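Local coordinates for protein quinoline 2-oxidoreductase large subunit (Pseudomonas putida, PDB 1T3Q) that probably hydroxylates quinoline at carbon 2 as the molybdenum-bearing subunit of a xanthine dehydrogenase family enzyme with a molybdopterin cytosine dinucleotide cofactor, at residues Ala515-Asp520 / Thr668-Met673. Residues are numbered along the deposited sequence; the frame is centred on the assembly and turned at random.
Sequences AQIAAD and TMINPM. With MCN (pterin cytosine dinucleotide), chain N.
Gln516, on helix 510-522, faces Ile670 in the loop that leads into the helix starting at Pro672, with 7.3 Å between their CA atoms. The Gln516 side chain, extended beyond CG (chi2 -180°), carries its amide to Asn671, whose ND2 donates a nearly straight hydrogen bond of 3.1 Å to Gln516 OE1 (169° at the hydrogen). The acceptor lies almost in the Asn671 amide plane, yet the two amides stand at about a right angle. Asn671 ND2 also donates to Val18 O, while Asn671 OD1 caps Ile674 N; Gln516 NE2 donates to Ser13 O and Thr16 O. A leucine in place of Gln516 would probably leave these two carbonyls without their donor, and one N-H of Asn671 without its acceptor. Nearer the helix backbone, Ile670 CG2 packs on Gln516 CB (3.9 Å) and Ile670 CD1 meets Ile517 CD1 at 3.6 Å. The backbone of the loop reads the cofactor's cytosine along its pairing edge: Thr668 O accepts from N4 (2.9 Å), Ile670 N donates to N3 (3.1 Å) and Asn671 N to O2 (3.1 Å). With Ile670 CG1 also 3.6 Å from cytosine N3, this side chain lies between base and helix. Ala550 and Ala554 of helix 549-576 adjoin the two isoleucines, Val529 and Ile531 of strand 529-532 line another part of helix 510-522, and the N-terminal residues Ser13 to Val18 join both segments.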
loop_
_atom_site.group_PDB
_atom_site.type_symbol
_atom_site.label_atom_id
_atom_site.label_comp_id
_atom_site.label_asym_id
_atom_site.label_seq_id
_atom_site.Cartn_x
_atom_site.Cartn_y
_atom_site.Cartn_z
ATOM N N ALA B 515 2.981 -17.805 -15.315
ATOM C CA ALA B 515 3.589 -18.685 -14.327
ATOM C C ALA B 515 3.879 -20.030 -14.983
ATOM O O ALA B 515 4.894 -20.660 -14.694
ATOM C CB ALA B 515 2.651 -18.879 -13.128
ATOM N N GLN B 516 2.965 -20.466 -15.848
ATOM C CA GLN B 516 3.115 -21.730 -16.562
ATOM C C GLN B 516 4.369 -21.691 -17.431
ATOM O O GLN B 516 5.099 -22.677 -17.536
ATOM C CB GLN B 516 1.883 -21.994 -17.434
ATOM C CG GLN B 516 0.629 -22.342 -16.638
ATOM C CD GLN B 516 -0.570 -22.602 -17.529
ATOM O OE1 GLN B 516 -1.418 -21.735 -17.715
ATOM N NE2 GLN B 516 -0.638 -23.805 -18.098
ATOM N N ILE B 517 4.618 -20.541 -18.049
ATOM C CA ILE B 517 5.790 -20.368 -18.901
ATOM C C ILE B 517 7.071 -20.417 -18.070
ATOM O O ILE B 517 8.010 -21.140 -18.404
ATOM C CB ILE B 517 5.747 -19.008 -19.653
ATOM C CG1 ILE B 517 4.590 -19.000 -20.656
ATOM C CG2 ILE B 517 7.083 -18.760 -20.362
ATOM C CD1 ILE B 517 4.350 -17.650 -21.309
ATOM N N ALA B 518 7.106 -19.650 -16.983
ATOM C CA ALA B 518 8.286 -19.603 -16.131
ATOM C C ALA B 518 8.603 -20.964 -15.519
ATOM O O ALA B 518 9.768 -21.351 -15.404
ATOM C CB ALA B 518 8.095 -18.564 -15.027
ATOM N N ALA B 519 7.558 -21.679 -15.120
ATOM C CA ALA B 519 7.709 -22.998 -14.517
ATOM C C ALA B 519 8.423 -23.943 -15.482
ATOM O O ALA B 519 9.356 -24.655 -15.098
ATOM C CB ALA B 519 6.343 -23.557 -14.161
ATOM N N ASP B 520 7.985 -23.944 -16.734
ATOM C CA ASP B 520 8.586 -24.815 -17.742
ATOM C C ASP B 520 10.026 -24.464 -18.077
ATOM O O ASP B 520 10.848 -25.359 -18.285
ATOM C CB ASP B 520 7.727 -24.823 -19.010
ATOM C CG ASP B 520 6.498 -25.705 -18.863
ATOM O OD1 ASP B 520 5.726 -25.848 -19.832
ATOM O OD2 ASP B 520 6.313 -26.266 -17.761
ATOM N N THR B 668 1.557 -22.874 -30.179
ATOM C CA THR B 668 1.422 -23.631 -28.942
ATOM C C THR B 668 0.531 -22.893 -27.945
ATOM O O THR B 668 0.817 -21.757 -27.580
ATOM C CB THR B 668 2.802 -23.854 -28.282
ATOM O OG1 THR B 668 3.621 -24.643 -29.152
ATOM C CG2 THR B 668 2.655 -24.567 -26.939
ATOM N N MET B 669 -0.553 -23.535 -27.516
ATOM C CA MET B 669 -1.448 -22.929 -26.530
ATOM C C MET B 669 -0.853 -23.129 -25.142
ATOM O O MET B 669 -0.463 -24.242 -24.786
ATOM C CB MET B 669 -2.828 -23.588 -26.554
ATOM C CG MET B 669 -3.635 -23.381 -27.816
ATOM S SD MET B 669 -5.279 -24.108 -27.630
ATOM C CE MET B 669 -4.927 -25.825 -27.963
ATOM N N ILE B 670 -0.789 -22.061 -24.354
ATOM C CA ILE B 670 -0.261 -22.161 -22.998
ATOM C C ILE B 670 -1.330 -22.802 -22.117
ATOM O O ILE B 670 -1.056 -23.730 -21.355
ATOM C CB ILE B 670 0.059 -20.772 -22.412
ATOM C CG1 ILE B 670 1.087 -20.053 -23.289
ATOM C CG2 ILE B 670 0.582 -20.908 -20.983
ATOM C CD1 ILE B 670 1.273 -18.592 -22.900
ATOM N N ASN B 671 -2.555 -22.307 -22.253
ATOM C CA ASN B 671 -3.682 -22.771 -21.459
ATOM C C ASN B 671 -4.906 -22.832 -22.370
ATOM O O ASN B 671 -5.580 -21.824 -22.590
ATOM C CB ASN B 671 -3.905 -21.784 -20.304
ATOM C CG ASN B 671 -4.859 -22.309 -19.256
ATOM O OD1 ASN B 671 -6.003 -22.634 -19.556
ATOM N ND2 ASN B 671 -4.390 -22.388 -18.009
ATOM N N PRO B 672 -5.203 -24.021 -22.927
ATOM C CA PRO B 672 -6.350 -24.199 -23.823
ATOM C C PRO B 672 -7.655 -23.623 -23.274
ATOM O O PRO B 672 -8.423 -23.013 -24.010
ATOM C CB PRO B 672 -6.401 -25.712 -24.017
ATOM C CG PRO B 672 -4.950 -26.098 -23.942
ATOM C CD PRO B 672 -4.472 -25.291 -22.752
ATOM N N MET B 673 -7.906 -23.827 -21.986
ATOM C CA MET B 673 -9.115 -23.309 -21.353
ATOM C C MET B 673 -9.189 -21.781 -21.504
ATOM O O MET B 673 -10.212 -21.226 -21.908
ATOM C CB MET B 673 -9.118 -23.668 -19.869
ATOM C CG MET B 673 -10.343 -23.173 -19.112
ATOM S SD MET B 673 -10.248 -23.553 -17.346
ATOM C CE MET B 673 -9.061 -22.286 -16.818
HETATM N N1 MCN N . -2.885 -17.466 -24.489
HETATM C C2 MCN N . -2.456 -18.818 -24.281
HETATM N N3 MCN N . -1.725 -19.327 -25.343
HETATM C C4 MCN N . -1.403 -18.667 -26.524
HETATM C C5 MCN N . -1.880 -17.288 -26.686
HETATM C C6 MCN N . -2.607 -16.698 -25.680
HETATM O O2 MCN N . -2.753 -19.421 -23.275
HETATM N N4 MCN N . -0.693 -19.251 -27.466
HETATM C "C1'" MCN N . -3.685 -16.836 -23.288
HETATM C C2D MCN N . -2.746 -15.937 -22.361
HETATM O "O2'" MCN N . -3.186 -16.033 -20.959
HETATM C "C3'" MCN N . -2.872 -14.559 -22.974
HETATM C C4D MCN N . -4.312 -14.467 -23.419
HETATM O O4D MCN N . -4.722 -15.899 -23.694
HETATM O "O3'" MCN N . -2.548 -13.536 -21.968
HETATM C "C5'" MCN N . -4.601 -13.457 -24.566
HETATM O "O5'" MCN N . -3.682 -13.771 -25.583
HETATM P PA MCN N . -2.664 -12.751 -26.227
HETATM O O1A MCN N . -1.305 -13.170 -25.758
HETATM O O2A MCN N . -3.029 -12.743 -27.702
HETATM O O3A MCN N . -2.938 -11.194 -25.839
HETATM P PB MCN N . -2.646 -10.378 -24.493
HETATM O O1B MCN N . -1.677 -9.296 -24.842
HETATM O O2B MCN N . -2.283 -11.297 -23.363
HETATM O O3B MCN N . -4.076 -9.749 -24.125
HETATM C C10 MCN N . -4.528 -8.573 -24.748
HETATM C "C9'" MCN N . -5.578 -9.005 -25.719
HETATM C "C8'" MCN N . -6.116 -7.689 -26.327
HETATM S "S8'" MCN N . -4.921 -6.728 -27.246
HETATM C "C7'" MCN N . -7.371 -7.240 -26.249
HETATM S "S7'" MCN N . -7.968 -5.707 -26.942
HETATM C "C6'" MCN N . -8.396 -8.083 -25.417
HETATM C C7 MCN N . -7.999 -9.535 -25.391
HETATM O "O9'" MCN N . -6.663 -9.694 -24.939
HETATM N "N5'" MCN N . -8.534 -7.354 -24.089
HETATM C C4A MCN N . -9.146 -8.267 -23.142
HETATM N "N8'" MCN N . -8.895 -10.307 -24.464
HETATM C C4B MCN N . -9.379 -9.646 -23.297
HETATM N "N1'" MCN N . -9.980 -10.503 -22.342
HETATM C "C2'" MCN N . -10.352 -9.898 -21.189
HETATM N "N2'" MCN N . -10.943 -10.669 -20.251
HETATM N "N3'" MCN N . -10.137 -8.558 -20.934
HETATM C "C4'" MCN N . -9.518 -7.628 -21.850
HETATM O "O4'" MCN N . -9.367 -6.469 -21.549
#